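PDB 3DH0: SAM dependent methyltransferase from Aquifex aeolicus, which binds S-adenosylmethionine and probably transfers its methyl group to an acceptor, as expected of a class I methyltransferase with a Rossmann-like fold. Local coordinates for residues G38-D43 with T106-F111; V44-G49 with A67-E72. All blocks are in the same frame, centred on the assembly; numbering follows the deposited sequence.

Contact 1 of 2, residues G38-D43 with T106-F111; sequences GMTVLD and TVDFIF
Thr40 and Asp108 grip each other where strand 40-43 sets out beside segment 106-111. The backbone N of Thr40 donates to Asp108 OD2 at 3.0 Å, a nearly straight bond (167°) to the anti lone pair of that oxygen. The carboxylate gets there because its CG stands anti to its carbonyl carbon, beside the backbone N (chi1 -56°). In return Thr40 O accepts two bonds, from Asp108 N at 2.9 Å and from Phe109 N at 3.1 Å. An alanine in place of Asp108 would probably leave the N-H of Thr40 without its acceptor and the start of the pairing less firmly fixed.

Beyond this point the two strands run parallel with regular backbone bonds: Leu42 N donates to Phe109 O, and Leu42 O receives Phe111 N at 2.8 Å.

Side chains meet on both faces of the pairing. On the face of Val41 and Asp43, the side chain of Met39 bends at chi3 (90°) and brings CE against Phe109 CB at 3.5 Å, with the methyl in the plane of the ring at its edge; SD lies oblique to the same ring in a Met-aromatic contact. Val41 CG2 touches Phe109 CD2 at 3.9 Å, the two side chains lying side by side. On the other face Leu42 CB meets Val107 CG1. Different in kind, Asp43 OD1 is a carboxylate oxygen beside a ring carbon, 3.5 Å from Phe111 CD2 and oblique to the ring; Asp43 OD2 is hydrogen-bonded to Thr46.

Helix 52-59 covers part of the Val41 and Asp43 face. Parallel pairing of these central strands is characteristic of the Rossmann-like methyltransferase core; its chemistry implies a polar start that gives way to a buried, mostly apolar pairing ending in the carboxylate of Asp43, close to the cofactor.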
ATOM      1  N   GLY A  38      -3.227 -16.774  -4.416  1.00 28.85           N
ATOM      2  CA  GLY A  38      -2.312 -16.966  -5.530  1.00 26.77           C
ATOM      3  C   GLY A  38      -1.745 -15.683  -6.119  1.00 25.98           C
ATOM      4  O   GLY A  38      -0.721 -15.706  -6.795  1.00 24.68           O
ATOM      5  N   MET A  39      -2.415 -14.565  -5.866  1.00 25.59           N
ATOM      6  CA  MET A  39      -1.970 -13.272  -6.371  1.00 26.06           C
ATOM      7  C   MET A  39      -0.649 -12.787  -5.776  1.00 26.40           C
ATOM      8  O   MET A  39      -0.342 -13.033  -4.611  1.00 27.51           O
ATOM      9  CB  MET A  39      -3.041 -12.202  -6.125  1.00 24.34           C
ATOM     10  CG  MET A  39      -4.142 -12.167  -7.155  1.00 23.37           C
ATOM     11  SD  MET A  39      -5.313 -10.875  -6.828  1.00 24.21           S
ATOM     12  CE  MET A  39      -4.647  -9.561  -7.692  1.00 22.73           C
ATOM     13  N   THR A  40       0.148 -12.116  -6.593  1.00 26.04           N
ATOM     14  CA  THR A  40       1.392 -11.564  -6.105  1.00 25.56           C
ATOM     15  C   THR A  40       1.034 -10.127  -5.836  1.00 25.88           C
ATOM     16  O   THR A  40       0.548  -9.427  -6.722  1.00 25.16           O
ATOM     17  CB  THR A  40       2.509 -11.644  -7.136  1.00 24.15           C
ATOM     18  OG1 THR A  40       2.959 -12.997  -7.222  1.00 23.51           O
ATOM     19  CG2 THR A  40       3.672 -10.761  -6.735  1.00 23.52           C
ATOM     20  N   VAL A  41       1.239  -9.707  -4.596  1.00 26.16           N
ATOM     21  CA  VAL A  41       0.895  -8.353  -4.219  1.00 27.91           C
ATOM     22  C   VAL A  41       2.077  -7.506  -3.781  1.00 27.62           C
ATOM     23  O   VAL A  41       2.992  -7.983  -3.115  1.00 27.64           O
ATOM     24  CB  VAL A  41      -0.163  -8.356  -3.101  1.00 27.53           C
ATOM     25  CG1 VAL A  41       0.230  -9.328  -2.020  1.00 28.30           C
ATOM     26  CG2 VAL A  41      -0.318  -6.966  -2.530  1.00 27.25           C
ATOM     27  N   LEU A  42       2.049  -6.240  -4.187  1.00 27.41           N
ATOM     28  CA  LEU A  42       3.096  -5.295  -3.832  1.00 26.81           C
ATOM     29  C   LEU A  42       2.532  -4.374  -2.764  1.00 25.67           C
ATOM     30  O   LEU A  42       1.463  -3.797  -2.941  1.00 23.91           O
ATOM     31  CB  LEU A  42       3.538  -4.470  -5.047  1.00 25.97           C
ATOM     32  CG  LEU A  42       4.687  -3.494  -4.765  1.00 27.01           C
ATOM     33  CD1 LEU A  42       5.921  -4.275  -4.335  1.00 27.46           C
ATOM     34  CD2 LEU A  42       4.997  -2.660  -5.990  1.00 25.67           C
ATOM     35  N   ASP A  43       3.254  -4.266  -1.655  1.00 25.21           N
ATOM     36  CA  ASP A  43       2.867  -3.417  -0.535  1.00 25.71           C
ATOM     37  C   ASP A  43       3.874  -2.283  -0.564  1.00 25.24           C
ATOM     38  O   ASP A  43       4.995  -2.444  -0.107  1.00 24.83           O
ATOM     39  CB  ASP A  43       2.982  -4.213   0.767  1.00 26.99           C
ATOM     40  CG  ASP A  43       2.437  -3.465   1.977  1.00 28.94           C
ATOM     41  OD1 ASP A  43       1.736  -2.445   1.796  1.00 30.26           O
ATOM     42  OD2 ASP A  43       2.706  -3.911   3.119  1.00 31.07           O
ATOM     43  N   THR A 106       5.262  -8.482 -12.977  1.00 29.18           N
ATOM     44  CA  THR A 106       5.387  -9.453 -11.906  1.00 28.95           C
ATOM     45  C   THR A 106       4.319  -9.315 -10.813  1.00 28.31           C
ATOM     46  O   THR A 106       4.177 -10.207  -9.975  1.00 28.01           O
ATOM     47  CB  THR A 106       6.804  -9.378 -11.257  1.00 29.80           C
ATOM     48  OG1 THR A 106       7.138  -8.012 -10.979  1.00 29.83           O
ATOM     49  CG2 THR A 106       7.856  -9.964 -12.187  1.00 30.59           C
ATOM     50  N   VAL A 107       3.560  -8.222 -10.815  1.00 27.16           N
ATOM     51  CA  VAL A 107       2.547  -8.055  -9.772  1.00 27.50           C
ATOM     52  C   VAL A 107       1.105  -7.978 -10.252  1.00 26.27           C
ATOM     53  O   VAL A 107       0.796  -7.331 -11.248  1.00 25.82           O
ATOM     54  CB  VAL A 107       2.828  -6.818  -8.902  1.00 27.37           C
ATOM     55  CG1 VAL A 107       4.243  -6.872  -8.379  1.00 27.10           C
ATOM     56  CG2 VAL A 107       2.594  -5.563  -9.700  1.00 29.32           C
ATOM     57  N   ASP A 108       0.228  -8.634  -9.505  1.00 24.89           N
ATOM     58  CA  ASP A 108      -1.192  -8.698  -9.824  1.00 25.36           C
ATOM     59  C   ASP A 108      -2.001  -7.666  -9.041  1.00 25.29           C
ATOM     60  O   ASP A 108      -2.972  -7.087  -9.537  1.00 23.62           O
ATOM     61  CB  ASP A 108      -1.703 -10.108  -9.506  1.00 25.83           C
ATOM     62  CG  ASP A 108      -0.919 -11.186 -10.230  1.00 27.22           C
ATOM     63  OD1 ASP A 108      -0.951 -11.206 -11.481  1.00 27.96           O
ATOM     64  OD2 ASP A 108      -0.270 -12.011  -9.550  1.00 26.56           O
ATOM     65  N   PHE A 109      -1.569  -7.442  -7.809  1.00 26.41           N
ATOM     66  CA  PHE A 109      -2.228  -6.518  -6.907  1.00 26.07           C
ATOM     67  C   PHE A 109      -1.228  -5.517  -6.330  1.00 24.43           C
ATOM     68  O   PHE A 109      -0.136  -5.891  -5.918  1.00 24.02           O
ATOM     69  CB  PHE A 109      -2.858  -7.324  -5.768  1.00 28.30           C
ATOM     70  CG  PHE A 109      -3.965  -6.617  -5.069  1.00 29.43           C
ATOM     71  CD1 PHE A 109      -5.280  -6.806  -5.472  1.00 31.08           C
ATOM     72  CD2 PHE A 109      -3.697  -5.747  -4.018  1.00 31.48           C
ATOM     73  CE1 PHE A 109      -6.331  -6.138  -4.837  1.00 31.23           C
ATOM     74  CE2 PHE A 109      -4.727  -5.071  -3.370  1.00 32.92           C
ATOM     75  CZ  PHE A 109      -6.056  -5.266  -3.782  1.00 30.80           C
ATOM     76  N   ILE A 110      -1.603  -4.248  -6.312  1.00 22.33           N
ATOM     77  CA  ILE A 110      -0.756  -3.210  -5.747  1.00 22.47           C
ATOM     78  C   ILE A 110      -1.543  -2.543  -4.620  1.00 22.59           C
ATOM     79  O   ILE A 110      -2.594  -1.957  -4.837  1.00 23.58           O
ATOM     80  CB  ILE A 110      -0.374  -2.153  -6.790  1.00 22.37           C
ATOM     81  CG1 ILE A 110       0.307  -2.809  -7.990  1.00 22.32           C
ATOM     82  CG2 ILE A 110       0.587  -1.136  -6.174  1.00 22.83           C
ATOM     83  CD1 ILE A 110       0.335  -1.919  -9.228  1.00 19.91           C
ATOM     84  N   PHE A 111      -1.025  -2.647  -3.408  1.00 22.12           N
ATOM     85  CA  PHE A 111      -1.673  -2.088  -2.231  1.00 22.24           C
ATOM     86  C   PHE A 111      -0.842  -0.938  -1.690  1.00 22.81           C
ATOM     87  O   PHE A 111       0.325  -1.116  -1.334  1.00 24.17           O
ATOM     88  CB  PHE A 111      -1.800  -3.188  -1.180  1.00 21.65           C
ATOM     89  CG  PHE A 111      -2.366  -2.737   0.119  1.00 22.31           C
ATOM     90  CD1 PHE A 111      -3.635  -2.181   0.188  1.00 23.10           C
ATOM     91  CD2 PHE A 111      -1.648  -2.932   1.296  1.00 23.26           C
ATOM     92  CE1 PHE A 111      -4.192  -1.828   1.409  1.00 23.22           C
ATOM     93  CE2 PHE A 111      -2.184  -2.588   2.523  1.00 23.02           C
ATOM     94  CZ  PHE A 111      -3.465  -2.034   2.585  1.00 24.07           C
TER

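Contact 2 of 2, residues V44-G49 with A67-E72; sequences VGTGAG and AIDVQE. With SAM (S-adenosylmethionine), chain C.
Gly47 N donates to Asp69 OD2 at 2.6 Å, meeting the oxygen nearly along its C-O bond, and Thr46 N donates to Ile68 O at 3.1 Å. The close part of the contact gathers around these bonds. Thr46 turns toward strand 64-69 with OG1 anti to its backbone N (chi1 -155°), which sets this oxygen against Ala67 CB; CG2 lies beside Asp69 CB at 3.7 Å. The same hydroxyl is hydrogen-bonded to Asp43. Val44 CG1 reaches Ile68 CD1 more loosely, at 4.4 Å, and also touches the adenine.

Past Asp69 the segments part: Val70 and Gln71 make no contact with 44-49, and Glu72, on the exposed side, begins a helix. The cofactor lies against both segments. Asp69 OD1 accepts from the ribose O2' at 2.5 Å and from Gln71 N in an Asx turn, while OD2 also receives O3'. Val70 CG1 packs on the adenine. From the loop, Gly45 O accepts from SAM N at 2.8 Å.

The glycine-rich loop after the first strand and the acidic residue at the C-terminal side of the second are hallmarks of Rossmann-like methyltransferases; their bonds are consistent with one carboxylate both holding the loop, through Gly47 N, and binding the ribose hydroxyls.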
ATOM      1  N   VAL A  44       3.468  -1.141  -1.100  1.00 25.28           N
ATOM      2  CA  VAL A  44       4.370  -0.004  -1.249  1.00 26.33           C
ATOM      3  C   VAL A  44       5.021   0.575   0.019  1.00 26.99           C
ATOM      4  O   VAL A  44       6.210   0.365   0.245  1.00 29.48           O
ATOM      5  CB  VAL A  44       3.687   1.092  -2.088  1.00 26.20           C
ATOM      6  CG1 VAL A  44       4.614   2.263  -2.294  1.00 29.47           C
ATOM      7  CG2 VAL A  44       3.312   0.506  -3.435  1.00 24.10           C
ATOM      8  N   GLY A  45       4.300   1.312   0.847  1.00 25.41           N
ATOM      9  CA  GLY A  45       4.958   1.812   2.044  1.00 24.67           C
ATOM     10  C   GLY A  45       4.776   0.793   3.150  1.00 22.73           C
ATOM     11  O   GLY A  45       3.987   0.997   4.074  1.00 23.32           O
ATOM     12  N   THR A  46       5.506  -0.309   3.061  1.00 20.78           N
ATOM     13  CA  THR A  46       5.360  -1.369   4.037  1.00 19.03           C
ATOM     14  C   THR A  46       5.561  -0.921   5.485  1.00 18.79           C
ATOM     15  O   THR A  46       4.953  -1.475   6.395  1.00 17.35           O
ATOM     16  CB  THR A  46       6.289  -2.536   3.708  1.00 17.80           C
ATOM     17  OG1 THR A  46       5.748  -3.730   4.272  1.00 16.80           O
ATOM     18  CG2 THR A  46       7.671  -2.303   4.276  1.00 18.77           C
ATOM     19  N   GLY A  47       6.406   0.081   5.692  1.00 18.75           N
ATOM     20  CA  GLY A  47       6.650   0.594   7.028  1.00 18.86           C
ATOM     21  C   GLY A  47       7.040  -0.435   8.071  1.00 19.56           C
ATOM     22  O   GLY A  47       8.103  -1.042   7.996  1.00 18.55           O
ATOM     23  N   ALA A  48       6.182  -0.623   9.066  1.00 20.72           N
ATOM     24  CA  ALA A  48       6.443  -1.594  10.116  1.00 22.39           C
ATOM     25  C   ALA A  48       6.021  -3.003   9.678  1.00 22.08           C
ATOM     26  O   ALA A  48       6.372  -3.988  10.309  1.00 21.04           O
ATOM     27  CB  ALA A  48       5.699  -1.186  11.388  1.00 22.95           C
ATOM     28  N   GLY A  49       5.271  -3.077   8.584  1.00 22.55           N
ATOM     29  CA  GLY A  49       4.795  -4.349   8.078  1.00 23.38           C
ATOM     30  C   GLY A  49       3.510  -4.738   8.774  1.00 24.48           C
ATOM     31  O   GLY A  49       3.195  -5.921   8.895  1.00 24.54           O
ATOM     32  N   ALA A  67       7.112  -6.613  -0.019  1.00 16.91           N
ATOM     33  CA  ALA A  67       6.954  -5.465   0.851  1.00 15.89           C
ATOM     34  C   ALA A  67       8.140  -4.521   0.698  1.00 15.28           C
ATOM     35  O   ALA A  67       9.206  -4.780   1.231  1.00 16.71           O
ATOM     36  CB  ALA A  67       6.840  -5.928   2.298  1.00 13.62           C
ATOM     37  N   ILE A  68       7.957  -3.425  -0.025  1.00 14.85           N
ATOM     38  CA  ILE A  68       9.036  -2.469  -0.218  1.00 16.28           C
ATOM     39  C   ILE A  68       8.934  -1.266   0.702  1.00 16.63           C
ATOM     40  O   ILE A  68       7.958  -1.084   1.404  1.00 16.94           O
ATOM     41  CB  ILE A  68       9.076  -1.955  -1.662  1.00 17.29           C
ATOM     42  CG1 ILE A  68       7.704  -1.390  -2.039  1.00 19.05           C
ATOM     43  CG2 ILE A  68       9.515  -3.070  -2.605  1.00 16.30           C
ATOM     44  CD1 ILE A  68       7.647  -0.703  -3.397  1.00 17.16           C
ATOM     45  N   ASP A  69       9.972  -0.448   0.695  1.00 18.49           N
ATOM     46  CA  ASP A  69      10.018   0.747   1.508  1.00 17.78           C
ATOM     47  C   ASP A  69      11.361   1.414   1.296  1.00 18.67           C
ATOM     48  O   ASP A  69      12.398   0.764   1.376  1.00 16.79           O
ATOM     49  CB  ASP A  69       9.836   0.406   2.982  1.00 18.41           C
ATOM     50  CG  ASP A  69       9.340   1.591   3.789  1.00 20.54           C
ATOM     51  OD1 ASP A  69       9.981   2.657   3.732  1.00 22.43           O
ATOM     52  OD2 ASP A  69       8.310   1.463   4.475  1.00 20.16           O
ATOM     53  N   VAL A  70      11.329   2.717   1.022  1.00 20.58           N
ATOM     54  CA  VAL A  70      12.534   3.507   0.786  1.00 21.05           C
ATOM     55  C   VAL A  70      13.434   3.633   2.003  1.00 22.67           C
ATOM     56  O   VAL A  70      14.622   3.878   1.852  1.00 22.79           O
ATOM     57  CB  VAL A  70      12.207   4.943   0.328  1.00 22.77           C
ATOM     58  CG1 VAL A  70      11.596   4.936  -1.070  1.00 21.83           C
ATOM     59  CG2 VAL A  70      11.276   5.606   1.331  1.00 21.12           C
ATOM     60  N   GLN A  71      12.881   3.478   3.205  1.00 24.47           N
ATOM     61  CA  GLN A  71      13.695   3.594   4.414  1.00 26.05           C
ATOM     62  C   GLN A  71      14.217   2.272   4.957  1.00 27.21           C
ATOM     63  O   GLN A  71      13.460   1.346   5.227  1.00 28.39           O
ATOM     64  CB  GLN A  71      12.932   4.359   5.492  1.00 26.43           C
ATOM     65  CG  GLN A  71      12.735   5.812   5.131  1.00 27.63           C
ATOM     66  CD  GLN A  71      12.286   6.654   6.300  1.00 30.85           C
ATOM     67  OE1 GLN A  71      11.096   6.746   6.597  1.00 29.95           O
ATOM     68  NE2 GLN A  71      13.245   7.274   6.981  1.00 32.85           N
ATOM     69  N   GLU A  72      15.537   2.209   5.107  1.00 27.63           N
ATOM     70  CA  GLU A  72      16.226   1.025   5.580  1.00 26.80           C
ATOM     71  C   GLU A  72      15.738   0.554   6.947  1.00 26.69           C
ATOM     72  O   GLU A  72      15.593  -0.651   7.177  1.00 26.16           O
ATOM     73  CB  GLU A  72      17.739   1.292   5.617  1.00 28.69           C
ATOM     74  CG  GLU A  72      18.574   0.052   5.965  1.00 32.06           C
ATOM     75  CD  GLU A  72      20.075   0.289   5.973  1.00 33.70           C
ATOM     76  OE1 GLU A  72      20.617   0.823   4.978  1.00 34.30           O
ATOM     77  OE2 GLU A  72      20.720  -0.083   6.974  1.00 34.55           O
TER
HETATM   78  N   SAM C 220       1.469   1.363   5.310  1.00 36.37           N
HETATM   79  CA  SAM C 220       2.105   1.222   6.656  1.00 37.77           C
HETATM   80  C   SAM C 220       1.138   0.597   7.635  1.00 39.30           C
HETATM   81  O   SAM C 220       0.009   0.302   7.242  1.00 40.08           O
HETATM   82  OXT SAM C 220       1.587   0.423   8.815  1.00 42.12           O
HETATM   83  CB  SAM C 220       2.538   2.592   7.168  1.00 37.25           C
HETATM   84  CG  SAM C 220       3.203   3.328   6.076  1.00 35.07           C
HETATM   85  SD  SAM C 220       3.838   5.005   6.346  1.00 32.83           S
HETATM   86  CE  SAM C 220       2.335   5.973   6.493  1.00 34.32           C
HETATM   87  C5' SAM C 220       4.472   5.352   4.774  1.00 30.92           C
HETATM   88  C4' SAM C 220       5.769   4.657   4.418  1.00 28.67           C
HETATM   89  O4' SAM C 220       6.023   5.046   3.073  1.00 27.92           O
HETATM   90  C3' SAM C 220       6.991   5.228   5.165  1.00 27.94           C
HETATM   91  O3' SAM C 220       7.425   4.153   6.047  1.00 25.83           O
HETATM   92  C2' SAM C 220       8.060   5.456   4.114  1.00 25.87           C
HETATM   93  O2' SAM C 220       9.382   5.037   4.376  1.00 25.94           O
HETATM   94  C1' SAM C 220       7.361   4.878   2.844  1.00 27.95           C
HETATM   95  N9  SAM C 220       7.628   5.531   1.577  1.00 28.48           N
HETATM   96  C8  SAM C 220       7.658   6.872   1.250  1.00 28.94           C
HETATM   97  N7  SAM C 220       7.915   7.087  -0.002  1.00 28.30           N
HETATM   98  C5  SAM C 220       8.068   5.812  -0.547  1.00 28.79           C
HETATM   99  C6  SAM C 220       8.351   5.353  -1.866  1.00 29.45           C
HETATM  100  N6  SAM C 220       8.540   6.207  -2.894  1.00 28.65           N
HETATM  101  N1  SAM C 220       8.434   3.983  -2.083  1.00 30.09           N
HETATM  102  C2  SAM C 220       8.239   3.162  -1.023  1.00 29.55           C
HETATM  103  N3  SAM C 220       7.968   3.493   0.244  1.00 28.67           N
HETATM  104  C4  SAM C 220       7.893   4.842   0.417  1.00 28.08           C

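How the contacts relate
From the N terminus the chain enters strand 40-43 and passes straight into loop 44-49, so the first halves of both contacts are continuous. Helix 52-59 then leads to strand 64-69, whose end closes contact 2 and its short loop. Only after helix 72-85 and strand 90-94 does the chain return at 106-111 to close contact 1; contact 2 is therefore nested inside the longer loop. In the sheet, strand 40-43 lies between strands 64-69 and 107-113. The contacts touch through probable backbone hydrogen bonds, Asp43 O with Ile68 N and Phe111 O with Val44 N, joining the core strands to the cofactor pocket at their C-terminal ends.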